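Local atomic coordinates of ribonuclease P protein component 3 (Thermococcus kodakarensis KOD1, PDB entry 3WYZ), a protein that probably serves as one of the protein subunits of ribonuclease P, the RNA-based complex that cleaves the 5'-ends of tRNA precursors. Residues Pro113-His124 with Phe158-Tyr169; Lys73-Lys81 with Arg100-Asp108. All coordinates share one frame; numbering follows the deposited sequence. Where two conformers were deposited one is given.

Contact 1. Residues Pro113-His124 with Phe158-Tyr169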
loop_
_atom_site.group_PDB
_atom_site.type_symbol
_atom_site.label_atom_id
_atom_site.label_comp_id
_atom_site.label_asym_id
_atom_site.label_seq_id
_atom_site.Cartn_x
_atom_site.Cartn_y
_atom_site.Cartn_z
ATOM N N PRO A 113 -3.179 4.685 6.359
ATOM C CA PRO A 113 -4.392 5.365 6.835
ATOM C C PRO A 113 -4.106 6.584 7.708
ATOM O O PRO A 113 -4.960 7.464 7.831
ATOM C CB PRO A 113 -5.123 4.276 7.641
ATOM C CG PRO A 113 -4.091 3.232 7.928
ATOM C CD PRO A 113 -3.131 3.277 6.783
ATOM N N TRP A 114 -2.913 6.618 8.301
ATOM C CA TRP A 114 -2.450 7.729 9.138
ATOM C C TRP A 114 -1.966 8.943 8.335
ATOM O O TRP A 114 -1.758 10.015 8.902
ATOM C CB TRP A 114 -1.301 7.260 10.054
ATOM C CG TRP A 114 -0.169 6.635 9.291
ATOM C CD1 TRP A 114 0.872 7.279 8.678
ATOM C CD2 TRP A 114 0.015 5.238 9.028
ATOM N NE1 TRP A 114 1.690 6.368 8.055
ATOM C CE2 TRP A 114 1.183 5.108 8.249
ATOM C CE3 TRP A 114 -0.697 4.084 9.377
ATOM C CZ2 TRP A 114 1.657 3.873 7.815
ATOM C CZ3 TRP A 114 -0.227 2.853 8.940
ATOM C CH2 TRP A 114 0.938 2.758 8.165
ATOM N N PHE A 115 -1.764 8.772 7.030
ATOM C CA PHE A 115 -1.085 9.773 6.199
ATOM C C PHE A 115 -1.673 11.180 6.354
ATOM O O PHE A 115 -2.833 11.413 6.044
ATOM C CB PHE A 115 -1.121 9.342 4.723
ATOM C CG PHE A 115 -0.376 10.262 3.797
ATOM C CD1 PHE A 115 1.008 10.311 3.814
ATOM C CD2 PHE A 115 -1.060 11.074 2.900
ATOM C CE1 PHE A 115 1.702 11.159 2.956
ATOM C CE2 PHE A 115 -0.371 11.921 2.036
ATOM C CZ PHE A 115 1.012 11.965 2.067
ATOM N N GLY A 116 -0.858 12.105 6.846
ATOM C CA GLY A 116 -1.271 13.499 7.014
ATOM C C GLY A 116 -2.248 13.722 8.155
ATOM O O GLY A 116 -3.110 14.591 8.069
ATOM N N ARG A 117 -2.106 12.947 9.228
ATOM C CA ARG A 117 -3.007 13.036 10.379
ATOM C C ARG A 117 -2.234 13.172 11.683
ATOM O O ARG A 117 -1.006 13.026 11.718
ATOM C CB ARG A 117 -3.888 11.787 10.470
ATOM C CG ARG A 117 -4.734 11.494 9.243
ATOM C CD ARG A 117 -5.572 10.239 9.462
ATOM N NE ARG A 117 -6.536 10.397 10.550
ATOM C CZ ARG A 117 -7.673 11.083 10.462
ATOM N NH1 ARG A 117 -8.028 11.686 9.332
ATOM N NH2 ARG A 117 -8.470 11.162 11.514
ATOM N N LYS A 118 -2.976 13.443 12.754
ATOM C CA LYS A 118 -2.427 13.435 14.109
ATOM C C LYS A 118 -2.943 12.226 14.887
ATOM O O LYS A 118 -2.951 12.236 16.110
ATOM C CB LYS A 118 -2.761 14.743 14.839
ATOM C CG LYS A 118 -2.028 15.960 14.293
ATOM C CD LYS A 118 -2.837 16.694 13.234
ATOM C CE LYS A 118 -3.863 17.641 13.848
ATOM N NZ LYS A 118 -3.244 18.833 14.503
ATOM N N ASP A 119 -3.348 11.183 14.162
ATOM C CA ASP A 119 -3.822 9.933 14.758
ATOM C C ASP A 119 -3.730 8.786 13.725
ATOM O O ASP A 119 -3.540 9.041 12.533
ATOM C CB ASP A 119 -5.262 10.096 15.276
ATOM C CG ASP A 119 -6.266 10.365 14.163
ATOM O OD1 ASP A 119 -6.564 9.442 13.366
ATOM O OD2 ASP A 119 -6.778 11.502 14.100
ATOM N N PRO A 120 -3.862 7.523 14.179
ATOM C CA PRO A 120 -3.695 6.364 13.281
ATOM C C PRO A 120 -4.630 6.310 12.076
ATOM O O PRO A 120 -4.257 5.762 11.039
ATOM C CB PRO A 120 -3.975 5.170 14.198
ATOM C CG PRO A 120 -3.662 5.655 15.557
ATOM C CD PRO A 120 -4.023 7.106 15.587
ATOM N N GLY A 121 -5.831 6.858 12.213
ATOM C CA GLY A 121 -6.832 6.784 11.153
ATOM C C GLY A 121 -7.345 5.369 10.987
ATOM O O GLY A 121 -7.792 4.971 9.913
ATOM N N PHE A 122 -7.297 4.617 12.079
ATOM C CA PHE A 122 -7.583 3.190 12.063
ATOM C C PHE A 122 -7.963 2.804 13.487
ATOM O O PHE A 122 -7.301 3.214 14.442
ATOM C CB PHE A 122 -6.338 2.427 11.603
ATOM C CG PHE A 122 -6.619 1.062 11.046
ATOM C CD1 PHE A 122 -7.177 0.918 9.787
ATOM C CD2 PHE A 122 -6.286 -0.084 11.760
ATOM C CE1 PHE A 122 -7.422 -0.334 9.263
ATOM C CE2 PHE A 122 -6.524 -1.343 11.236
ATOM C CZ PHE A 122 -7.091 -1.465 9.986
ATOM N N ASP A 123 -9.034 2.028 13.621
ATOM C CA ASP A 123 -9.586 1.667 14.923
ATOM C C ASP A 123 -10.215 0.270 14.883
ATOM O O ASP A 123 -10.212 -0.386 13.840
ATOM C CB ASP A 123 -10.620 2.719 15.355
ATOM C CG ASP A 123 -11.716 2.947 14.312
ATOM O OD1 ASP A 123 -11.819 2.163 13.339
ATOM O OD2 ASP A 123 -12.485 3.924 14.471
ATOM N N HIS A 124 -10.737 -0.178 16.023
ATOM C CA HIS A 124 -11.420 -1.471 16.114
ATOM C C HIS A 124 -12.453 -1.669 15.004
ATOM O O HIS A 124 -12.561 -2.770 14.454
ATOM C CB HIS A 124 -12.096 -1.630 17.481
ATOM C CG HIS A 124 -11.134 -1.835 18.612
ATOM N ND1 HIS A 124 -10.626 -3.074 18.946
ATOM C CD2 HIS A 124 -10.592 -0.958 19.492
ATOM C CE1 HIS A 124 -9.810 -2.952 19.980
ATOM N NE2 HIS A 124 -9.772 -1.678 20.330
ATOM N N PHE A 158 1.820 5.997 15.156
ATOM C CA PHE A 158 0.608 5.659 14.409
ATOM C C PHE A 158 0.728 4.293 13.757
ATOM O O PHE A 158 -0.237 3.530 13.721
ATOM C CB PHE A 158 0.291 6.708 13.328
ATOM C CG PHE A 158 0.181 8.120 13.848
ATOM C CD1 PHE A 158 -0.298 8.385 15.125
ATOM C CD2 PHE A 158 0.548 9.188 13.042
ATOM C CE1 PHE A 158 -0.400 9.687 15.589
ATOM C CE2 PHE A 158 0.454 10.488 13.497
ATOM C CZ PHE A 158 -0.021 10.742 14.769
ATOM N N MET A 159 1.911 4.001 13.229
ATOM C CA MET A 159 2.189 2.702 12.632
ATOM C C MET A 159 2.140 1.581 13.666
ATOM O O MET A 159 1.674 0.486 13.363
ATOM C CB MET A 159 3.550 2.709 11.953
ATOM C CG MET A 159 3.584 3.519 10.672
ATOM S SD MET A 159 5.201 3.444 9.888
ATOM C CE MET A 159 4.945 4.507 8.476
ATOM N N MET A 160 2.620 1.859 14.877
ATOM C CA MET A 160 2.521 0.915 15.989
ATOM C C MET A 160 1.067 0.634 16.366
ATOM O O MET A 160 0.707 -0.517 16.575
ATOM C CB MET A 160 3.286 1.427 17.212
ATOM C CG MET A 160 4.799 1.397 17.051
ATOM S SD MET A 160 5.657 2.240 18.396
ATOM C CE MET A 160 7.293 2.473 17.696
ATOM N N LYS A 161 0.242 1.677 16.454
ATOM C CA LYS A 161 -1.179 1.512 16.795
ATOM C C LYS A 161 -1.914 0.703 15.724
ATOM O O LYS A 161 -2.711 -0.181 16.040
ATOM C CB LYS A 161 -1.884 2.866 16.977
ATOM C CG LYS A 161 -1.385 3.701 18.153
ATOM C CD LYS A 161 -2.507 4.520 18.787
ATOM C CE LYS A 161 -1.981 5.716 19.578
ATOM N NZ LYS A 161 -2.970 6.214 20.582
ATOM N N THR A 162 -1.645 1.017 14.461
ATOM C CA THR A 162 -2.256 0.317 13.345
ATOM C C THR A 162 -1.797 -1.141 13.280
ATOM O O THR A 162 -2.599 -2.035 13.010
ATOM C CB THR A 162 -1.943 1.017 12.013
ATOM O OG1 THR A 162 -2.409 2.373 12.061
ATOM C CG2 THR A 162 -2.608 0.309 10.865
ATOM N N TRP A 163 -0.514 -1.383 13.519
ATOM C CA TRP A 163 0.001 -2.752 13.524
ATOM C C TRP A 163 -0.693 -3.603 14.590
ATOM O O TRP A 163 -1.104 -4.719 14.315
ATOM C CB TRP A 163 1.518 -2.775 13.736
ATOM C CG TRP A 163 2.033 -4.112 14.198
ATOM C CD1 TRP A 163 2.672 -4.379 15.365
ATOM C CD2 TRP A 163 1.913 -5.367 13.509
ATOM N NE1 TRP A 163 2.976 -5.719 15.448
ATOM C CE2 TRP A 163 2.515 -6.349 14.325
ATOM C CE3 TRP A 163 1.347 -5.752 12.289
ATOM C CZ2 TRP A 163 2.586 -7.697 13.955
ATOM C CZ3 TRP A 163 1.414 -7.099 11.919
ATOM C CH2 TRP A 163 2.028 -8.056 12.759
ATOM N N GLN A 164 -0.825 -3.071 15.801
ATOM C CA GLN A 164 -1.432 -3.803 16.916
ATOM C C GLN A 164 -2.873 -4.206 16.603
ATOM O O GLN A 164 -3.324 -5.274 16.987
ATOM C CB GLN A 164 -1.399 -2.957 18.195
ATOM C CG GLN A 164 -0.004 -2.747 18.779
ATOM C CD GLN A 164 0.039 -1.646 19.831
ATOM O OE1 GLN A 164 -0.839 -1.554 20.683
ATOM N NE2 GLN A 164 1.067 -0.810 19.775
ATOM N N LEU A 165 -3.591 -3.318 15.911
ATOM C CA LEU A 165 -4.963 -3.580 15.465
ATOM C C LEU A 165 -4.984 -4.597 14.327
ATOM O O LEU A 165 -5.719 -5.574 14.385
ATOM C CB LEU A 165 -5.643 -2.282 15.006
ATOM C CG LEU A 165 -6.110 -1.355 16.128
ATOM C CD1 LEU A 165 -6.417 0.042 15.597
ATOM C CD2 LEU A 165 -7.323 -1.943 16.830
ATOM N N VAL A 166 -4.177 -4.344 13.296
ATOM C CA VAL A 166 -3.993 -5.264 12.175
ATOM C C VAL A 166 -3.690 -6.683 12.664
ATOM O O VAL A 166 -4.273 -7.657 12.177
ATOM C CB VAL A 166 -2.846 -4.780 11.249
ATOM C CG1 VAL A 166 -2.302 -5.905 10.385
ATOM C CG2 VAL A 166 -3.304 -3.616 10.374
ATOM N N LYS A 167 -2.777 -6.790 13.620
ATOM C CA LYS A 167 -2.366 -8.080 14.148
ATOM C C LYS A 167 -3.499 -8.786 14.898
ATOM O O LYS A 167 -3.702 -9.996 14.726
ATOM C CB LYS A 167 -1.149 -7.910 15.053
ATOM C CG LYS A 167 -0.455 -9.213 15.416
ATOM C CD LYS A 167 -0.541 -9.492 16.904
ATOM C CE LYS A 167 0.473 -10.541 17.339
ATOM N NZ LYS A 167 0.794 -10.417 18.792
ATOM N N LYS A 168 -4.236 -8.027 15.711
ATOM C CA LYS A 168 -5.328 -8.579 16.509
ATOM C C LYS A 168 -6.488 -9.059 15.638
ATOM O O LYS A 168 -7.036 -10.130 15.863
ATOM C CB LYS A 168 -5.841 -7.542 17.512
ATOM C CG LYS A 168 -6.701 -8.136 18.621
ATOM C CD LYS A 168 -7.322 -7.063 19.492
ATOM C CE LYS A 168 -6.307 -6.414 20.423
ATOM N NZ LYS A 168 -6.711 -5.022 20.781
ATOM N N TYR A 169 -6.853 -8.259 14.641
ATOM C CA TYR A 169 -7.967 -8.589 13.755
ATOM C C TYR A 169 -7.555 -9.453 12.557
ATOM O O TYR A 169 -8.377 -9.755 11.698
ATOM C CB TYR A 169 -8.649 -7.302 13.285
ATOM C CG TYR A 169 -9.522 -6.686 14.350
ATOM C CD1 TYR A 169 -9.002 -5.782 15.269
ATOM C CD2 TYR A 169 -10.870 -7.025 14.452
ATOM C CE1 TYR A 169 -9.798 -5.224 16.253
ATOM C CE2 TYR A 169 -11.672 -6.475 15.438
ATOM C CZ TYR A 169 -11.132 -5.575 16.329
ATOM O OH TYR A 169 -11.927 -5.024 17.299
#
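Met159 crosses the indole of Trp114 at about a right angle and lays CG over one face, 3.8 Å from the centroid of the six-membered ring; the extended chain beyond CG carries the sulfur to an oblique Met-aromatic position and sets CE 3.4 Å from Trp114 CZ2. Thr162 CG2 lies at the indole edge, in its plane, and Phe158 CB packs on Trp114 CB at 3.7 Å. The ring gets there because Trp114 CG sits between its own backbone N and carbonyl carbon (chi1 55°), which turns the indole toward the helix.

Phe158 works the other way round, as a helix side chain laid on the loop backbone. One face of its ring rests on the backbone of Asp119, with Phe158 CZ 3.4 Å from Asp119 N. Next to it, Pro120 CG packs 3.6 Å from Lys161 CB. Within the loop, Arg117 forms a salt bridge with Asp119, NE and NH2 both meeting OD1 side-on, and its NH1 hydrogen-bonds Gly94 O.

One turn on, Thr162 CG2 makes an off-centre CH-pi contact with Phe122, and Leu165 CD1 touches Phe122 CD2 at 3.8 Å. The other methyl, Leu165 CD2, stands over the centre of the His124 ring, 7° off its normal. In that ring's plane, His124 ND1 shares a hydrogen bond of 2.9 Å with Tyr169 OH, their rings meeting rim to rim.

Phe122, Thr162 and Val166 also touch Ile137 of strand 136-140. In this TIM barrel-like fold, the loop between strand 109-111 and helix 124-133 thus packs on helix 149-168, which comes after the next parallel strand.

Contact 2. Residues Lys73-Lys81 with Arg100-Asp108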
loop_
_atom_site.group_PDB
_atom_site.type_symbol
_atom_site.label_atom_id
_atom_site.label_comp_id
_atom_site.label_asym_id
_atom_site.label_seq_id
_atom_site.Cartn_x
_atom_site.Cartn_y
_atom_site.Cartn_z
ATOM N N LYS A 73 -13.566 11.962 -2.398
ATOM C CA LYS A 73 -14.931 11.627 -2.793
ATOM C C LYS A 73 -15.123 10.115 -2.761
ATOM O O LYS A 73 -14.693 9.419 -3.679
ATOM C CB LYS A 73 -15.233 12.180 -4.187
ATOM C CG LYS A 73 -15.274 13.699 -4.241
ATOM C CD LYS A 73 -15.452 14.214 -5.659
ATOM C CE LYS A 73 -15.343 15.731 -5.700
ATOM N NZ LYS A 73 -15.629 16.281 -7.052
ATOM N N PRO A 74 -15.760 9.597 -1.692
ATOM C CA PRO A 74 -16.033 8.166 -1.522
ATOM C C PRO A 74 -16.677 7.477 -2.730
ATOM O O PRO A 74 -16.349 6.326 -3.031
ATOM C CB PRO A 74 -16.987 8.148 -0.328
ATOM C CG PRO A 74 -16.547 9.303 0.496
ATOM C CD PRO A 74 -16.146 10.363 -0.490
ATOM N N SER A 75 -17.580 8.175 -3.413
ATOM C CA SER A 75 -18.294 7.615 -4.567
ATOM C C SER A 75 -17.372 7.161 -5.707
ATOM O O SER A 75 -17.729 6.272 -6.478
ATOM C CB SER A 75 -19.315 8.632 -5.101
ATOM O OG SER A 75 -18.710 9.894 -5.342
ATOM N N LEU A 76 -16.195 7.772 -5.809
ATOM C CA LEU A 76 -15.220 7.416 -6.847
ATOM C C LEU A 76 -14.565 6.052 -6.602
ATOM O O LEU A 76 -14.234 5.346 -7.553
ATOM C CB LEU A 76 -14.138 8.495 -6.968
ATOM C CG LEU A 76 -14.503 9.771 -7.739
ATOM C CD1 LEU A 76 -15.835 10.379 -7.317
ATOM C CD2 LEU A 76 -13.394 10.790 -7.573
ATOM N N ILE A 77 -14.384 5.690 -5.331
ATOM C CA ILE A 77 -13.795 4.401 -4.962
ATOM C C ILE A 77 -14.704 3.267 -5.428
ATOM O O ILE A 77 -14.223 2.274 -5.978
ATOM C CB ILE A 77 -13.532 4.280 -3.434
ATOM C CG1 ILE A 77 -12.263 5.041 -3.022
ATOM C CG2 ILE A 77 -13.353 2.821 -3.019
ATOM C CD1 ILE A 77 -12.335 6.544 -3.163
ATOM N N ARG A 78 -16.009 3.419 -5.204
ATOM C CA ARG A 78 -16.994 2.426 -5.646
ATOM C C ARG A 78 -17.067 2.364 -7.168
ATOM O O ARG A 78 -17.153 1.284 -7.751
ATOM C CB ARG A 78 -18.385 2.745 -5.088
ATOM C CG ARG A 78 -19.333 1.555 -5.091
ATOM C CD ARG A 78 -20.774 1.958 -4.811
ATOM N NE ARG A 78 -20.934 2.666 -3.537
ATOM C CZ ARG A 78 -21.022 3.991 -3.386
ATOM N NH1 ARG A 78 -20.967 4.817 -4.431
ATOM N NH2 ARG A 78 -21.168 4.501 -2.166
ATOM N N GLU A 79 -17.031 3.532 -7.803
ATOM C CA GLU A 79 -17.163 3.629 -9.252
ATOM C C GLU A 79 -15.997 2.961 -9.974
ATOM O O GLU A 79 -16.204 2.239 -10.945
ATOM C CB GLU A 79 -17.291 5.098 -9.679
ATOM C CG GLU A 79 -17.648 5.307 -11.147
ATOM C CD GLU A 79 -18.960 4.648 -11.555
ATOM O OE1 GLU A 79 -19.909 4.628 -10.741
ATOM O OE2 GLU A 79 -19.044 4.153 -12.701
ATOM N N VAL A 80 -14.780 3.197 -9.490
ATOM C CA VAL A 80 -13.580 2.584 -10.069
ATOM C C VAL A 80 -13.548 1.069 -9.818
ATOM O O VAL A 80 -13.155 0.299 -10.691
ATOM C CB VAL A 80 -12.295 3.242 -9.523
ATOM C CG1 VAL A 80 -11.051 2.506 -10.007
ATOM C CG2 VAL A 80 -12.227 4.706 -9.938
ATOM N N LYS A 81 -13.972 0.653 -8.627
ATOM C CA LYS A 81 -14.030 -0.764 -8.270
ATOM C C LYS A 81 -15.018 -1.552 -9.142
ATOM O O LYS A 81 -14.778 -2.723 -9.449
ATOM C CB LYS A 81 -14.406 -0.917 -6.790
ATOM C CG LYS A 81 -14.323 -2.338 -6.245
ATOM C CD LYS A 81 -12.883 -2.820 -6.153
ATOM C CE LYS A 81 -12.799 -4.231 -5.592
ATOM N NZ LYS A 81 -13.181 -5.263 -6.594
ATOM N N ARG A 100 -12.607 4.523 5.430
ATOM C CA ARG A 100 -13.773 3.655 5.604
ATOM C C ARG A 100 -14.298 3.120 4.273
ATOM O O ARG A 100 -14.569 1.923 4.147
ATOM C CB ARG A 100 -14.889 4.407 6.338
ATOM C CG ARG A 100 -16.044 3.528 6.810
ATOM C CD ARG A 100 -17.328 4.332 6.996
ATOM N NE ARG A 100 -17.836 4.846 5.721
ATOM C CZ ARG A 100 -18.928 5.597 5.577
ATOM N NH1 ARG A 100 -19.667 5.944 6.630
ATOM N NH2 ARG A 100 -19.290 6.004 4.363
ATOM N N MET A 101 -14.437 4.001 3.285
ATOM C CA MET A 101 -14.990 3.622 1.981
ATOM C C MET A 101 -14.063 2.692 1.199
ATOM O O MET A 101 -14.530 1.847 0.436
ATOM C CB MET A 101 -15.289 4.863 1.139
ATOM C CG MET A 101 -16.046 4.571 -0.156
ATOM S SD MET A 101 -17.647 3.780 0.120
ATOM C CE MET A 101 -18.174 3.485 -1.563
ATOM N N ALA A 102 -12.756 2.865 1.372
ATOM C CA ALA A 102 -11.781 1.959 0.771
ATOM C C ALA A 102 -11.951 0.544 1.323
ATOM O O ALA A 102 -11.906 -0.427 0.569
ATOM C CB ALA A 102 -10.372 2.458 1.025
ATOM N N ILE A 103 -12.157 0.445 2.633
ATOM C CA ILE A 103 -12.390 -0.835 3.299
ATOM C C ILE A 103 -13.722 -1.431 2.862
ATOM O O ILE A 103 -13.783 -2.604 2.477
ATOM C CB ILE A 103 -12.407 -0.695 4.843
ATOM C CG1 ILE A 103 -11.041 -0.222 5.379
ATOM C CG2 ILE A 103 -12.825 -2.010 5.504
ATOM C CD1 ILE A 103 -9.884 -1.148 5.081
ATOM N N GLU A 104 -14.780 -0.622 2.944
ATOM C CA GLU A 104 -16.145 -1.068 2.618
ATOM C C GLU A 104 -16.267 -1.615 1.193
ATOM O O GLU A 104 -16.948 -2.614 0.961
ATOM C CB GLU A 104 -17.157 0.071 2.835
ATOM C CG GLU A 104 -17.475 0.345 4.302
ATOM C CD GLU A 104 -18.356 1.573 4.525
ATOM O OE1 GLU A 104 -18.341 2.508 3.688
ATOM O OE2 GLU A 104 -19.057 1.612 5.560
ATOM N N SER A 105 -15.580 -0.975 0.252
ATOM C CA SER A 105 -15.642 -1.359 -1.157
ATOM C C SER A 105 -14.810 -2.593 -1.541
ATOM O O SER A 105 -14.851 -3.021 -2.691
ATOM C CB SER A 105 -15.226 -0.177 -2.024
ATOM O OG SER A 105 -16.060 0.932 -1.750
ATOM N N GLY A 106 -14.067 -3.167 -0.596
ATOM C CA GLY A 106 -13.291 -4.381 -0.866
ATOM C C GLY A 106 -12.117 -4.121 -1.793
ATOM O O GLY A 106 -11.838 -4.895 -2.707
ATOM N N VAL A 107 -11.427 -3.017 -1.549
ATOM C CA VAL A 107 -10.273 -2.632 -2.344
ATOM C C VAL A 107 -9.080 -3.523 -1.962
ATOM O O VAL A 107 -9.060 -4.110 -0.875
ATOM C CB VAL A 107 -9.967 -1.123 -2.134
ATOM C CG1 VAL A 107 -8.995 -0.883 -0.985
ATOM C CG2 VAL A 107 -9.453 -0.504 -3.405
ATOM N N ASP A 108 -8.099 -3.637 -2.856
ATOM C CA ASP A 108 -6.938 -4.509 -2.615
ATOM C C ASP A 108 -6.141 -4.059 -1.393
ATOM O O ASP A 108 -5.746 -4.880 -0.570
ATOM C CB ASP A 108 -6.021 -4.562 -3.844
ATOM C CG ASP A 108 -6.662 -5.286 -5.024
ATOM O OD1 ASP A 108 -6.939 -6.500 -4.894
ATOM O OD2 ASP A 108 -6.896 -4.642 -6.076
#
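Over one face of the Arg78 guanidinium lies the methyl of Met101, with Met101 CE 3.2 Å from Arg78 NH2 and set toward the rim of the group. The two side chains cross at about a right angle. Met101 CG is anti to the backbone N (chi1 -172°), and the bend at chi2 then brings CE over to Arg78, so that CE also touches Arg78 CB at 3.6 Å while Met101 CG rests on Pro74 CB at 3.7 Å.

In this TIM barrel-like fold helices 74-83 and 96-104 follow the adjacent parallel strands 65-70 and 88-92; the short segments run nearly side by side, 24° apart with axes 9.2 Å from each other. Deeper in, Ile77 CG2 lies against Ser105 OG at 3.5 Å. That hydroxyl donates to Met101 O, which also accepts from Ser105 N.

Lys81 reaches the end of the second helix, where Gly106 closes a Schellman motif. The Lys81 chain, bent at chi2 and chi4, lays CG on Ser105 O and CE on Gly106 O. With an alanine here, the carbonyls of Ser105 and Gly106 would probably lose the aliphatic chain laid on them, and a gap would open beside the end of helix 96-104. The same lysine also touches Leu89 of strand 88-92, as does Val107.

In the fold
Followed from the N terminus, the chain first forms contact 2: helix 74-83 is joined to helix 96-104, closing a helix-strand-helix excursion through strand 88-92. Strand 109-111 comes next, and the loop behind it opens contact 1. That contact closes much later, after helix 124-133 and strand 136-140, when helix 149-168 returns to the loop. The two contacts are therefore in series, neither nested nor crossed. The centres of contacts 1 and 2 lie about 19 Å apart, and the two do not touch. Contact 2 ties the helices before and after strand 88-92, whereas contact 1 ties the loop after strand 109-111 to helix 149-168, which follows strand 136-140 of the same parallel sheet.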